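Local coordinates for kojibiose phosphorylase (PDB 6W0P), which is a phosphorylase of glycosyl hydrolase family 65, with an N-terminal beta-sandwich domain, a helical central catalytic domain and a C-terminal beta domain, at residues F84-V89 with C184-V189; D174-H179 with N227-I232; S300-D305 with Q312-C317; N675-F680 with Y703-T708. All blocks are in the same frame, centred on the assembly; numbering follows the deposited sequence.

Contact 1 of 4, residues F84-V89 with C184-V189; sequences FTINSV and CYWNRV
Trp186 and Tyr185 pack against Phe84 and residues 86-88, and every residue that touches is buried. Trp186 NE1 donates to Asn87 O at 3.1 Å, N-H...O angle 158°. The oxygen lies at the indole edge, in its plane, and the N-H meets one of its lone pairs. Ser88 OG approaches the same edge, 3.4 Å from Trp186 CZ2. That hydroxyl is turned by its own bond to Ile86 O, which it meets from above the carbonyl plane. Ile86 CG1 lies between the backbone N and the carbonyl carbon (chi1 51°), and Ile86 CD1 comes to the indole obliquely, 3.7 Å from Trp186 CZ2. Ile86 CG2, anti to the carbonyl carbon, touches Tyr185 CB at 4.0 Å. Further along, the Phe84 ring turns its edge to the face of Tyr185, a T-shaped pair with planes at 83° and centroids 5.3 Å apart. Between the backbones the link is a bridging water, which donates to Asn87 O and accepts from Tyr185 N at 3.1 Å. Asn87 O thus has two donors. Beyond Trp186 the chain leaves the contact: Asn187 to Val189 are exposed. Strand 186-194 is an outermost strand of the large antiparallel sheet within this chain. Its first residue, Trp186, and Tyr185 before it close against strand 83-85 and the residues that follow, in the beta-sandwich typical of the family 65 N-terminal domain.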
loop_
_atom_site.group_PDB
_atom_site.type_symbol
_atom_site.label_atom_id
_atom_site.label_comp_id
_atom_site.label_asym_id
_atom_site.label_seq_id
_atom_site.Cartn_x
_atom_site.Cartn_y
_atom_site.Cartn_z
ATOM N N PHE A 84 6.043 -10.684 15.757
ATOM C CA PHE A 84 4.864 -11.348 16.372
ATOM C C PHE A 84 5.319 -12.245 17.531
ATOM O O PHE A 84 6.433 -12.800 17.455
ATOM C CB PHE A 84 4.089 -12.105 15.285
ATOM C CG PHE A 84 4.958 -12.804 14.268
ATOM C CD1 PHE A 84 5.517 -14.043 14.540
ATOM C CD2 PHE A 84 5.222 -12.220 13.039
ATOM C CE1 PHE A 84 6.330 -14.679 13.613
ATOM C CE2 PHE A 84 6.036 -12.856 12.113
ATOM C CZ PHE A 84 6.600 -14.078 12.408
ATOM N N THR A 85 4.471 -12.351 18.560
ATOM C CA THR A 85 4.539 -13.319 19.692
ATOM C C THR A 85 4.335 -14.717 19.115
ATOM O O THR A 85 3.380 -14.889 18.357
ATOM C CB THR A 85 3.494 -12.967 20.756
ATOM O OG1 THR A 85 3.607 -11.577 21.059
ATOM C CG2 THR A 85 3.646 -13.728 22.052
ATOM N N ILE A 86 5.230 -15.662 19.413
ATOM C CA ILE A 86 5.280 -16.967 18.685
ATOM C C ILE A 86 4.695 -18.083 19.561
ATOM O O ILE A 86 4.912 -18.114 20.788
ATOM C CB ILE A 86 6.703 -17.287 18.189
ATOM C CG1 ILE A 86 7.738 -17.163 19.309
ATOM C CG2 ILE A 86 7.055 -16.414 16.997
ATOM C CD1 ILE A 86 9.115 -17.665 18.946
ATOM N N ASN A 87 3.928 -18.959 18.926
ATOM C CA ASN A 87 3.520 -20.247 19.523
ATOM C C ASN A 87 4.807 -20.887 20.041
ATOM O O ASN A 87 5.845 -20.895 19.293
ATOM C CB ASN A 87 2.771 -21.104 18.506
ATOM C CG ASN A 87 2.019 -22.252 19.138
ATOM O OD1 ASN A 87 1.943 -22.341 20.370
ATOM N ND2 ASN A 87 1.535 -23.164 18.292
ATOM N N SER A 88 4.767 -21.338 21.291
ATOM C CA SER A 88 5.934 -21.881 22.026
ATOM C C SER A 88 5.589 -23.264 22.560
ATOM O O SER A 88 4.520 -23.807 22.223
ATOM C CB SER A 88 6.346 -20.944 23.130
ATOM O OG SER A 88 6.525 -19.640 22.621
ATOM N N VAL A 89 6.461 -23.799 23.399
ATOM C CA VAL A 89 6.393 -25.217 23.828
ATOM C C VAL A 89 4.964 -25.542 24.274
ATOM O O VAL A 89 4.444 -24.895 25.197
ATOM C CB VAL A 89 7.458 -25.517 24.898
ATOM C CG1 VAL A 89 7.353 -24.597 26.115
ATOM C CG2 VAL A 89 7.444 -26.985 25.304
ATOM N N CYS A 184 7.748 -23.473 12.271
ATOM C CA CYS A 184 8.294 -23.538 13.643
ATOM C C CYS A 184 9.366 -22.460 13.772
ATOM O O CYS A 184 10.212 -22.397 12.896
ATOM C CB CYS A 184 8.897 -24.903 13.956
ATOM S SG CYS A 184 9.474 -25.032 15.671
ATOM N N TYR A 185 9.293 -21.627 14.807
ATOM C CA TYR A 185 10.170 -20.439 14.986
ATOM C C TYR A 185 11.223 -20.739 16.058
ATOM O O TYR A 185 11.852 -19.801 16.538
ATOM C CB TYR A 185 9.322 -19.189 15.255
ATOM C CG TYR A 185 8.680 -18.643 14.001
ATOM C CD1 TYR A 185 7.483 -19.160 13.532
ATOM C CD2 TYR A 185 9.299 -17.660 13.238
ATOM C CE1 TYR A 185 6.902 -18.692 12.363
ATOM C CE2 TYR A 185 8.737 -17.186 12.064
ATOM C CZ TYR A 185 7.534 -17.703 11.622
ATOM O OH TYR A 185 6.960 -17.252 10.465
ATOM N N TRP A 186 11.451 -22.019 16.348
ATOM C CA TRP A 186 12.421 -22.509 17.363
ATOM C C TRP A 186 13.492 -23.391 16.711
ATOM O O TRP A 186 13.117 -24.211 15.834
ATOM C CB TRP A 186 11.672 -23.280 18.448
ATOM C CG TRP A 186 10.725 -22.403 19.201
ATOM C CD1 TRP A 186 9.390 -22.246 18.974
ATOM C CD2 TRP A 186 11.060 -21.507 20.266
ATOM N NE1 TRP A 186 8.864 -21.342 19.861
ATOM C CE2 TRP A 186 9.868 -20.873 20.666
ATOM C CE3 TRP A 186 12.242 -21.196 20.939
ATOM C CZ2 TRP A 186 9.831 -19.947 21.705
ATOM C CZ3 TRP A 186 12.205 -20.281 21.969
ATOM C CH2 TRP A 186 11.013 -19.665 22.343
ATOM N N ASN A 187 14.757 -23.227 17.120
ATOM C CA ASN A 187 15.869 -24.166 16.800
ATOM C C ASN A 187 16.216 -24.976 18.054
ATOM O O ASN A 187 16.141 -24.422 19.182
ATOM C CB ASN A 187 17.129 -23.456 16.290
ATOM C CG ASN A 187 16.947 -22.844 14.919
ATOM O OD1 ASN A 187 16.338 -23.458 14.053
ATOM N ND2 ASN A 187 17.433 -21.625 14.727
ATOM N N ARG A 188 16.657 -26.215 17.848
ATOM C CA ARG A 188 17.087 -27.155 18.908
ATOM C C ARG A 188 18.295 -26.577 19.660
ATOM O O ARG A 188 19.169 -25.954 19.024
ATOM C CB ARG A 188 17.397 -28.499 18.239
ATOM C CG ARG A 188 18.249 -29.449 19.064
ATOM C CD ARG A 188 18.552 -30.746 18.330
ATOM N NE ARG A 188 18.402 -31.908 19.203
ATOM C CZ ARG A 188 18.383 -33.186 18.812
ATOM N NH1 ARG A 188 18.526 -33.525 17.539
ATOM N NH2 ARG A 188 18.218 -34.136 19.715
ATOM N N VAL A 189 18.368 -26.789 20.970
ATOM C CA VAL A 189 19.644 -26.639 21.731
ATOM C C VAL A 189 19.945 -27.991 22.371
ATOM O O VAL A 189 20.870 -28.651 21.888
ATOM C CB VAL A 189 19.595 -25.508 22.775
ATOM C CG1 VAL A 189 20.898 -25.407 23.556
ATOM C CG2 VAL A 189 19.241 -24.171 22.132
HETATM O O HOH W 1 6.705 -21.779 16.591
#

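Contact 2 of 4, residues D174-H179 with N227-I232; sequences DSNILH and NQKEVI
Asp174 and Glu230 form an antiparallel non-hydrogen-bonded pair, CA to CA 4.6 Å, and next to it Ser175 N donates to Lys229 O at 2.8 Å. A type II beta turn, 227-230, joins strands 223-227 and 230-239 of a five-stranded antiparallel sheet; Asp174 ends the neighbouring strand 165-174. The Asn176 amide reaches over this turn and uses both ends. Asn176 ND2 donates to Gln228 O at 3.1 Å, close to its own amide plane and nearly straight at 169°. Asn176 OD1 takes Lys229 NZ at 2.7 Å and a weaker bond from Gln228 NE2. The Lys229 chain is bent at chi3 (-44°) and chi4 (-70°), and NZ also donates to Gln228 OE1. Asp174 OD1 accepts from Asn176 N at 2.9 Å, an Asx turn. A water links Asp174 OD1, weakly, with Asn176 ND2 and Glu230 OE1. The two carboxylates lie close, Asp174 OD1 to Glu230 OE1 4.6 Å. Their repulsion is probably eased by this water, while the lysine ammonium should polarise the Asn176 amide.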
loop_
_atom_site.group_PDB
_atom_site.type_symbol
_atom_site.label_atom_id
_atom_site.label_comp_id
_atom_site.label_asym_id
_atom_site.label_seq_id
_atom_site.Cartn_x
_atom_site.Cartn_y
_atom_site.Cartn_z
ATOM N N ASP A 174 6.465 -30.319 23.606
ATOM C CA ASP A 174 6.531 -30.288 22.124
ATOM C C ASP A 174 6.899 -28.873 21.694
ATOM O O ASP A 174 6.029 -27.988 21.824
ATOM C CB ASP A 174 5.193 -30.708 21.498
ATOM C CG ASP A 174 5.177 -30.571 19.985
ATOM O OD1 ASP A 174 6.258 -30.287 19.438
ATOM O OD2 ASP A 174 4.091 -30.752 19.356
ATOM N N SER A 175 8.123 -28.648 21.209
ATOM C CA SER A 175 8.527 -27.310 20.716
ATOM C C SER A 175 8.747 -27.356 19.200
ATOM O O SER A 175 9.503 -26.511 18.699
ATOM C CB SER A 175 9.718 -26.766 21.465
ATOM O OG SER A 175 9.962 -25.409 21.103
ATOM N N ASN A 176 8.053 -28.261 18.497
ATOM C CA ASN A 176 8.011 -28.304 17.009
ATOM C C ASN A 176 6.772 -27.546 16.512
ATOM O O ASN A 176 6.437 -27.660 15.309
ATOM C CB ASN A 176 8.068 -29.755 16.510
ATOM C CG ASN A 176 9.439 -30.364 16.737
ATOM O OD1 ASN A 176 10.429 -29.840 16.250
ATOM N ND2 ASN A 176 9.515 -31.434 17.508
ATOM N N ILE A 177 6.106 -26.806 17.402
ATOM C CA ILE A 177 4.768 -26.182 17.143
ATOM C C ILE A 177 4.925 -25.133 16.044
ATOM O O ILE A 177 5.978 -24.450 15.988
ATOM C CB ILE A 177 4.116 -25.617 18.431
ATOM C CG1 ILE A 177 5.085 -25.005 19.446
ATOM C CG2 ILE A 177 3.335 -26.711 19.122
ATOM C CD1 ILE A 177 5.958 -23.902 18.947
ATOM N N LEU A 178 3.917 -25.009 15.191
ATOM C CA LEU A 178 3.917 -23.985 14.122
ATOM C C LEU A 178 3.289 -22.694 14.655
ATOM O O LEU A 178 2.438 -22.741 15.578
ATOM C CB LEU A 178 3.154 -24.502 12.897
ATOM C CG LEU A 178 3.553 -25.892 12.387
ATOM C CD1 LEU A 178 2.647 -26.309 11.224
ATOM C CD2 LEU A 178 5.041 -25.936 11.987
ATOM N N HIS A 179 3.734 -21.574 14.097
ATOM C CA HIS A 179 3.047 -20.262 14.100
ATOM C C HIS A 179 2.537 -19.953 12.691
ATOM O O HIS A 179 3.158 -20.444 11.717
ATOM C CB HIS A 179 3.991 -19.173 14.591
ATOM C CG HIS A 179 3.244 -17.996 15.095
ATOM N ND1 HIS A 179 2.787 -17.932 16.392
ATOM C CD2 HIS A 179 2.851 -16.861 14.476
ATOM C CE1 HIS A 179 2.137 -16.792 16.550
ATOM N NE2 HIS A 179 2.173 -16.112 15.395
ATOM N N ASN A 227 13.832 -36.554 21.750
ATOM C CA ASN A 227 13.846 -36.287 20.283
ATOM C C ASN A 227 14.115 -34.808 20.025
ATOM O O ASN A 227 14.081 -34.013 20.971
ATOM C CB ASN A 227 12.525 -36.724 19.660
ATOM C CG ASN A 227 12.166 -38.105 20.149
ATOM O OD1 ASN A 227 13.012 -38.997 20.142
ATOM N ND2 ASN A 227 10.947 -38.263 20.624
ATOM N N GLN A 228 14.356 -34.443 18.776
ATOM C CA GLN A 228 14.685 -33.039 18.434
ATOM C C GLN A 228 13.486 -32.159 18.862
ATOM O O GLN A 228 12.362 -32.359 18.360
ATOM C CB GLN A 228 15.153 -32.967 16.977
ATOM C CG GLN A 228 14.047 -32.982 15.936
ATOM C CD GLN A 228 13.394 -31.626 15.793
ATOM O OE1 GLN A 228 13.854 -30.637 16.368
ATOM N NE2 GLN A 228 12.309 -31.569 15.033
ATOM N N LYS A 229 13.707 -31.289 19.845
ATOM C CA LYS A 229 12.744 -30.265 20.350
ATOM C C LYS A 229 11.487 -30.899 20.971
ATOM O O LYS A 229 10.511 -30.163 21.151
ATOM C CB LYS A 229 12.382 -29.287 19.227
ATOM C CG LYS A 229 13.563 -28.477 18.706
ATOM C CD LYS A 229 13.217 -27.172 18.029
ATOM C CE LYS A 229 12.057 -27.259 17.066
ATOM N NZ LYS A 229 12.402 -28.019 15.851
ATOM N N GLU A 230 11.494 -32.189 21.320
ATOM C CA GLU A 230 10.397 -32.796 22.118
ATOM C C GLU A 230 10.956 -33.857 23.075
ATOM O O GLU A 230 11.896 -34.604 22.695
ATOM C CB GLU A 230 9.269 -33.338 21.229
ATOM C CG GLU A 230 9.529 -34.692 20.613
ATOM C CD GLU A 230 8.378 -35.289 19.813
ATOM O OE1 GLU A 230 7.265 -34.734 19.865
ATOM O OE2 GLU A 230 8.610 -36.318 19.141
ATOM N N VAL A 231 10.391 -33.915 24.281
ATOM C CA VAL A 231 10.659 -35.022 25.235
ATOM C C VAL A 231 9.325 -35.656 25.623
ATOM O O VAL A 231 8.308 -34.972 25.593
ATOM C CB VAL A 231 11.485 -34.539 26.437
ATOM C CG1 VAL A 231 12.838 -34.040 25.956
ATOM C CG2 VAL A 231 10.755 -33.478 27.252
ATOM N N ILE A 232 9.347 -36.952 25.906
ATOM C CA ILE A 232 8.133 -37.768 26.191
ATOM C C ILE A 232 8.419 -38.612 27.434
ATOM O O ILE A 232 9.529 -39.162 27.538
ATOM C CB ILE A 232 7.731 -38.614 24.967
ATOM C CG1 ILE A 232 7.648 -37.766 23.696
ATOM C CG2 ILE A 232 6.434 -39.366 25.220
ATOM C CD1 ILE A 232 7.345 -38.570 22.444
HETATM O O HOH W 2 7.074 -32.664 18.192
#

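Contact 3 of 4, residues S300-D305 with Q312-C317; sequences SDILID and QGIRYC
Ile302, Ile304 and Ile314 form a strand-to-helix join: edge strand 303-305 of a five-stranded antiparallel sheet, with Ile302 just before it, packs on helix 308-324, where the helical catalytic region starts. Ile314 sits between the other two. Its CG1, anti to the backbone N (chi1 -167°), meets Ile302 CD1 at 3.8 Å. Its CG2 branch meets Ile304 CD1, also at 3.8 Å. Both pairs cross at about a right angle. Trp673 and Ile676 of helix 666-680 pack against the Ile302 side chain. Next, Arg315 sends its guanidinium back to Asp301. This is a side-on salt bridge, NE to one carboxylate oxygen and NH2 to the other, with the two planes 30° apart. Arg315 NH1 has another partner, Pro13 O. Leu303 CD2 lies at the guanidinium edge, 3.4 Å from Arg315 NH2. Arg315 NE donates to Asp301 OD1 at 3.0 Å. The straighter bond runs from Arg315 NH2 to the syn lone pair of Asp301 OD2, 2.8 Å long with an N-H...O angle of 171°.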
loop_
_atom_site.group_PDB
_atom_site.type_symbol
_atom_site.label_atom_id
_atom_site.label_comp_id
_atom_site.label_asym_id
_atom_site.label_seq_id
_atom_site.Cartn_x
_atom_site.Cartn_y
_atom_site.Cartn_z
ATOM N N SER A 300 -11.711 -5.591 43.278
ATOM C CA SER A 300 -12.298 -5.139 41.996
ATOM C C SER A 300 -13.597 -5.850 41.601
ATOM O O SER A 300 -14.165 -5.418 40.560
ATOM C CB SER A 300 -11.263 -5.234 40.901
ATOM O OG SER A 300 -10.053 -4.584 41.289
ATOM N N ASP A 301 -14.084 -6.850 42.355
ATOM C CA ASP A 301 -15.268 -7.649 41.921
ATOM C C ASP A 301 -16.443 -6.697 41.680
ATOM O O ASP A 301 -16.547 -5.703 42.398
ATOM C CB ASP A 301 -15.676 -8.748 42.904
ATOM C CG ASP A 301 -16.628 -9.751 42.285
ATOM O OD1 ASP A 301 -16.410 -10.134 41.118
ATOM O OD2 ASP A 301 -17.599 -10.131 42.968
ATOM N N ILE A 302 -17.239 -6.955 40.643
ATOM C CA ILE A 302 -18.488 -6.204 40.356
ATOM C C ILE A 302 -19.677 -7.149 40.524
ATOM O O ILE A 302 -19.627 -8.240 39.952
ATOM C CB ILE A 302 -18.438 -5.589 38.953
ATOM C CG1 ILE A 302 -17.334 -4.545 38.852
ATOM C CG2 ILE A 302 -19.796 -5.037 38.553
ATOM C CD1 ILE A 302 -17.323 -3.877 37.530
ATOM N N LEU A 303 -20.681 -6.745 41.302
ATOM C CA LEU A 303 -21.924 -7.522 41.484
ATOM C C LEU A 303 -22.977 -6.916 40.570
ATOM O O LEU A 303 -23.071 -5.689 40.516
ATOM C CB LEU A 303 -22.404 -7.463 42.932
ATOM C CG LEU A 303 -21.503 -8.081 43.995
ATOM C CD1 LEU A 303 -22.167 -7.972 45.366
ATOM C CD2 LEU A 303 -21.239 -9.528 43.683
ATOM N N ILE A 304 -23.748 -7.766 39.903
ATOM C CA ILE A 304 -24.903 -7.345 39.072
ATOM C C ILE A 304 -26.080 -8.215 39.475
ATOM O O ILE A 304 -25.950 -9.470 39.377
ATOM C CB ILE A 304 -24.571 -7.440 37.573
ATOM C CG1 ILE A 304 -23.459 -6.444 37.209
ATOM C CG2 ILE A 304 -25.839 -7.223 36.755
ATOM C CD1 ILE A 304 -23.037 -6.449 35.765
ATOM N N ASP A 305 -27.171 -7.578 39.916
ATOM C CA ASP A 305 -28.423 -8.267 40.309
ATOM C C ASP A 305 -29.468 -7.981 39.233
ATOM O O ASP A 305 -29.601 -6.817 38.849
ATOM C CB ASP A 305 -28.890 -7.837 41.698
ATOM C CG ASP A 305 -30.091 -8.615 42.197
ATOM O OD1 ASP A 305 -29.945 -9.817 42.449
ATOM O OD2 ASP A 305 -31.173 -8.028 42.259
ATOM N N GLN A 312 -22.278 -13.042 35.002
ATOM C CA GLN A 312 -21.256 -13.979 34.471
ATOM C C GLN A 312 -20.295 -13.186 33.594
ATOM O O GLN A 312 -19.087 -13.340 33.774
ATOM C CB GLN A 312 -21.863 -15.126 33.663
ATOM C CG GLN A 312 -20.821 -16.072 33.072
ATOM C CD GLN A 312 -21.499 -17.205 32.332
ATOM O OE1 GLN A 312 -22.390 -16.970 31.510
ATOM N NE2 GLN A 312 -21.112 -18.445 32.639
ATOM N N GLY A 313 -20.812 -12.390 32.666
ATOM C CA GLY A 313 -19.981 -11.631 31.713
ATOM C C GLY A 313 -18.982 -10.756 32.438
ATOM O O GLY A 313 -17.735 -10.915 32.193
ATOM N N ILE A 314 -19.452 -9.855 33.302
ATOM C CA ILE A 314 -18.514 -8.896 33.949
ATOM C C ILE A 314 -17.431 -9.669 34.724
ATOM O O ILE A 314 -16.266 -9.224 34.729
ATOM C CB ILE A 314 -19.218 -7.860 34.841
ATOM C CG1 ILE A 314 -18.244 -6.747 35.206
ATOM C CG2 ILE A 314 -19.843 -8.474 36.088
ATOM C CD1 ILE A 314 -17.547 -6.142 34.019
ATOM N N ARG A 315 -17.787 -10.760 35.390
ATOM C CA ARG A 315 -16.798 -11.487 36.218
ATOM C C ARG A 315 -15.836 -12.215 35.275
ATOM O O ARG A 315 -14.625 -12.231 35.544
ATOM C CB ARG A 315 -17.502 -12.375 37.243
ATOM C CG ARG A 315 -16.554 -12.764 38.363
ATOM C CD ARG A 315 -17.264 -13.507 39.460
ATOM N NE ARG A 315 -17.871 -12.598 40.409
ATOM C CZ ARG A 315 -19.148 -12.582 40.771
ATOM N NH1 ARG A 315 -20.030 -13.413 40.221
ATOM N NH2 ARG A 315 -19.530 -11.700 41.681
ATOM N N TYR A 316 -16.340 -12.693 34.139
ATOM C CA TYR A 316 -15.461 -13.280 33.107
ATOM C C TYR A 316 -14.455 -12.208 32.668
ATOM O O TYR A 316 -13.234 -12.516 32.587
ATOM C CB TYR A 316 -16.277 -13.869 31.945
ATOM C CG TYR A 316 -15.402 -14.396 30.842
ATOM C CD1 TYR A 316 -14.735 -15.604 30.968
ATOM C CD2 TYR A 316 -15.179 -13.651 29.704
ATOM C CE1 TYR A 316 -13.895 -16.069 29.971
ATOM C CE2 TYR A 316 -14.366 -14.112 28.686
ATOM C CZ TYR A 316 -13.708 -15.320 28.824
ATOM O OH TYR A 316 -12.878 -15.734 27.829
ATOM N N CYS A 317 -14.948 -11.004 32.331
ATOM C CA CYS A 317 -14.113 -9.857 31.863
ATOM C C CYS A 317 -13.051 -9.505 32.918
ATOM O O CYS A 317 -11.870 -9.400 32.559
ATOM C CB CYS A 317 -14.958 -8.623 31.546
ATOM S SG CYS A 317 -16.015 -8.828 30.087
#

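Contact 4 of 4, residues N675-F680 with Y703-T708; sequences NIVYGF and YQFKIT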
loop_
_atom_site.group_PDB
_atom_site.type_symbol
_atom_site.label_atom_id
_atom_site.label_comp_id
_atom_site.label_asym_id
_atom_site.label_seq_id
_atom_site.Cartn_x
_atom_site.Cartn_y
_atom_site.Cartn_z
ATOM N N ASN A 675 -17.271 1.048 31.016
ATOM C CA ASN A 675 -18.702 1.363 30.789
ATOM C C ASN A 675 -19.440 1.340 32.138
ATOM O O ASN A 675 -20.337 2.204 32.335
ATOM C CB ASN A 675 -19.380 0.455 29.768
ATOM C CG ASN A 675 -20.483 1.162 29.002
ATOM O OD1 ASN A 675 -20.690 0.870 27.826
ATOM N ND2 ASN A 675 -21.222 2.056 29.662
ATOM N N ILE A 676 -19.082 0.423 33.044
ATOM C CA ILE A 676 -19.789 0.289 34.358
ATOM C C ILE A 676 -19.336 1.426 35.291
ATOM O O ILE A 676 -20.235 2.132 35.801
ATOM C CB ILE A 676 -19.607 -1.119 34.958
ATOM C CG1 ILE A 676 -20.398 -2.158 34.146
ATOM C CG2 ILE A 676 -19.989 -1.111 36.432
ATOM C CD1 ILE A 676 -20.176 -3.628 34.561
ATOM N N VAL A 677 -18.023 1.664 35.434
ATOM C CA VAL A 677 -17.470 2.556 36.502
ATOM C C VAL A 677 -17.402 4.021 36.033
ATOM O O VAL A 677 -17.845 4.905 36.805
ATOM C CB VAL A 677 -16.127 2.039 37.036
ATOM C CG1 VAL A 677 -15.502 3.000 38.019
ATOM C CG2 VAL A 677 -16.278 0.681 37.696
ATOM N N TYR A 678 -16.896 4.311 34.842
ATOM C CA TYR A 678 -16.921 5.678 34.263
ATOM C C TYR A 678 -18.334 6.031 33.783
ATOM O O TYR A 678 -18.710 7.204 33.858
ATOM C CB TYR A 678 -15.926 5.836 33.117
ATOM C CG TYR A 678 -14.490 5.920 33.559
ATOM C CD1 TYR A 678 -14.042 6.967 34.349
ATOM C CD2 TYR A 678 -13.564 4.967 33.175
ATOM C CE1 TYR A 678 -12.720 7.059 34.766
ATOM C CE2 TYR A 678 -12.237 5.049 33.574
ATOM C CZ TYR A 678 -11.820 6.085 34.388
ATOM O OH TYR A 678 -10.505 6.172 34.735
ATOM N N GLY A 679 -19.074 5.036 33.297
ATOM C CA GLY A 679 -20.393 5.219 32.672
ATOM C C GLY A 679 -21.479 5.316 33.719
ATOM O O GLY A 679 -21.771 6.438 34.168
ATOM N N PHE A 680 -22.077 4.186 34.078
ATOM C CA PHE A 680 -23.190 4.144 35.045
ATOM C C PHE A 680 -22.723 4.763 36.359
ATOM O O PHE A 680 -23.499 5.526 36.902
ATOM C CB PHE A 680 -23.741 2.730 35.185
ATOM C CG PHE A 680 -24.371 2.206 33.920
ATOM C CD1 PHE A 680 -25.474 2.831 33.358
ATOM C CD2 PHE A 680 -23.856 1.096 33.281
ATOM C CE1 PHE A 680 -26.039 2.358 32.184
ATOM C CE2 PHE A 680 -24.426 0.625 32.115
ATOM C CZ PHE A 680 -25.501 1.258 31.561
ATOM N N TYR A 703 -26.203 -2.704 40.889
ATOM C CA TYR A 703 -24.815 -3.108 40.585
ATOM C C TYR A 703 -23.926 -2.577 41.703
ATOM O O TYR A 703 -24.299 -1.586 42.400
ATOM C CB TYR A 703 -24.363 -2.603 39.213
ATOM C CG TYR A 703 -24.410 -1.109 39.047
ATOM C CD1 TYR A 703 -25.554 -0.464 38.619
ATOM C CD2 TYR A 703 -23.292 -0.332 39.302
ATOM C CE1 TYR A 703 -25.596 0.916 38.481
ATOM C CE2 TYR A 703 -23.305 1.044 39.144
ATOM C CZ TYR A 703 -24.464 1.672 38.737
ATOM O OH TYR A 703 -24.473 3.026 38.592
ATOM N N GLN A 704 -22.760 -3.197 41.847
ATOM C CA GLN A 704 -21.770 -2.809 42.874
ATOM C C GLN A 704 -20.393 -2.987 42.260
ATOM O O GLN A 704 -20.167 -4.063 41.668
ATOM C CB GLN A 704 -21.962 -3.645 44.141
ATOM C CG GLN A 704 -20.987 -3.332 45.271
ATOM C CD GLN A 704 -21.293 -4.193 46.473
ATOM O OE1 GLN A 704 -22.232 -3.941 47.224
ATOM N NE2 GLN A 704 -20.514 -5.236 46.654
ATOM N N PHE A 705 -19.542 -1.969 42.391
ATOM C CA PHE A 705 -18.132 -1.997 41.944
ATOM C C PHE A 705 -17.230 -1.599 43.108
ATOM O O PHE A 705 -17.735 -1.006 44.080
ATOM C CB PHE A 705 -17.910 -1.125 40.711
ATOM C CG PHE A 705 -18.154 0.352 40.874
ATOM C CD1 PHE A 705 -17.139 1.202 41.281
ATOM C CD2 PHE A 705 -19.368 0.905 40.506
ATOM C CE1 PHE A 705 -17.364 2.566 41.401
ATOM C CE2 PHE A 705 -19.592 2.269 40.629
ATOM C CZ PHE A 705 -18.589 3.094 41.071
ATOM N N LYS A 706 -15.955 -1.995 43.018
ATOM C CA LYS A 706 -14.886 -1.715 44.003
ATOM C C LYS A 706 -13.693 -1.107 43.265
ATOM O O LYS A 706 -13.316 -1.644 42.185
ATOM C CB LYS A 706 -14.494 -2.987 44.744
ATOM C CG LYS A 706 -15.586 -3.580 45.627
ATOM C CD LYS A 706 -15.130 -4.846 46.310
ATOM C CE LYS A 706 -16.204 -5.539 47.111
ATOM N NZ LYS A 706 -16.284 -4.982 48.481
ATOM N N ILE A 707 -13.148 -0.032 43.826
ATOM C CA ILE A 707 -11.980 0.738 43.320
ATOM C C ILE A 707 -11.203 1.271 44.523
ATOM O O ILE A 707 -11.783 1.444 45.616
ATOM C CB ILE A 707 -12.382 1.898 42.386
ATOM C CG1 ILE A 707 -13.280 2.921 43.080
ATOM C CG2 ILE A 707 -13.001 1.377 41.106
ATOM C CD1 ILE A 707 -13.722 4.056 42.186
ATOM N N THR A 708 -9.928 1.532 44.308
ATOM C CA THR A 708 -8.994 2.048 45.333
ATOM C C THR A 708 -8.467 3.402 44.864
ATOM O O THR A 708 -7.924 3.491 43.739
ATOM C CB THR A 708 -7.858 1.057 45.601
ATOM O OG1 THR A 708 -8.506 -0.123 46.081
ATOM C CG2 THR A 708 -6.830 1.570 46.592
#
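The Phe705 ring carries Val677 over one face, and the Tyr703 ring is met obliquely by Ile676 and Phe680. Val677 CG2 stands 4.0 Å from the centroid of the Phe705 ring, 26° off its normal. This is a CH-pi contact, offset toward the rim on the CG side, where Val677 CG2 lies 3.7 Å from Phe705 CG. With chi1 at 63°, Phe705 CG lies between the backbone N and the carbonyl carbon, where the valine branch meets it. The CG1 branch of Val677 reaches the same ring at CE1, and then Ile707 CG2 at 4.3 Å. Phe680 CB is 3.8 Å from Tyr703 CZ, while the Phe680 ring turns away and meets Phe645 edge to face. Ile676 CG2 touches Tyr703 CD2 more loosely, at 4.4 Å. The helix ends in a wider pi-type turn, with Phe680 N bonded to Asn675 O at 3.2 Å. The axis of segment 675-680 crosses that of 703-708 at -101°. The polar atoms here pair with Thr695: Tyr703 OH with its O, the Phe680 carbonyl with its OG1. Between helix and strand, cohesion comes from buried apolar and aromatic surface, which joins the last turn of helix 666-680 to the C-terminal sheet.

Overall arrangement
The four contacts form two pairs. Contacts 1 and 2 lie in the N-terminal domain, centres about 9 Å apart, and their segments alternate along the chain. They touch directly: Asn87 ND2 probably bonds to Leu178 O at 2.9 Å, and Asn87 N to His179 ND1 at 3.0 Å. Contacts 3 and 4 have centres about 10 Å apart and share one sheet, in which strands 303-305 and 702-709 are neighbours. Leu303 N probably bonds to Gln704 O at 2.8 Å, and Ile314 CD1 packs on Ile676 CD1. The pairs are well separated. The centres of contacts 1 and 3 are about 36 Å apart, their nearest atoms about 18 Å; the centres of contacts 2 and 4 are about 45 Å apart.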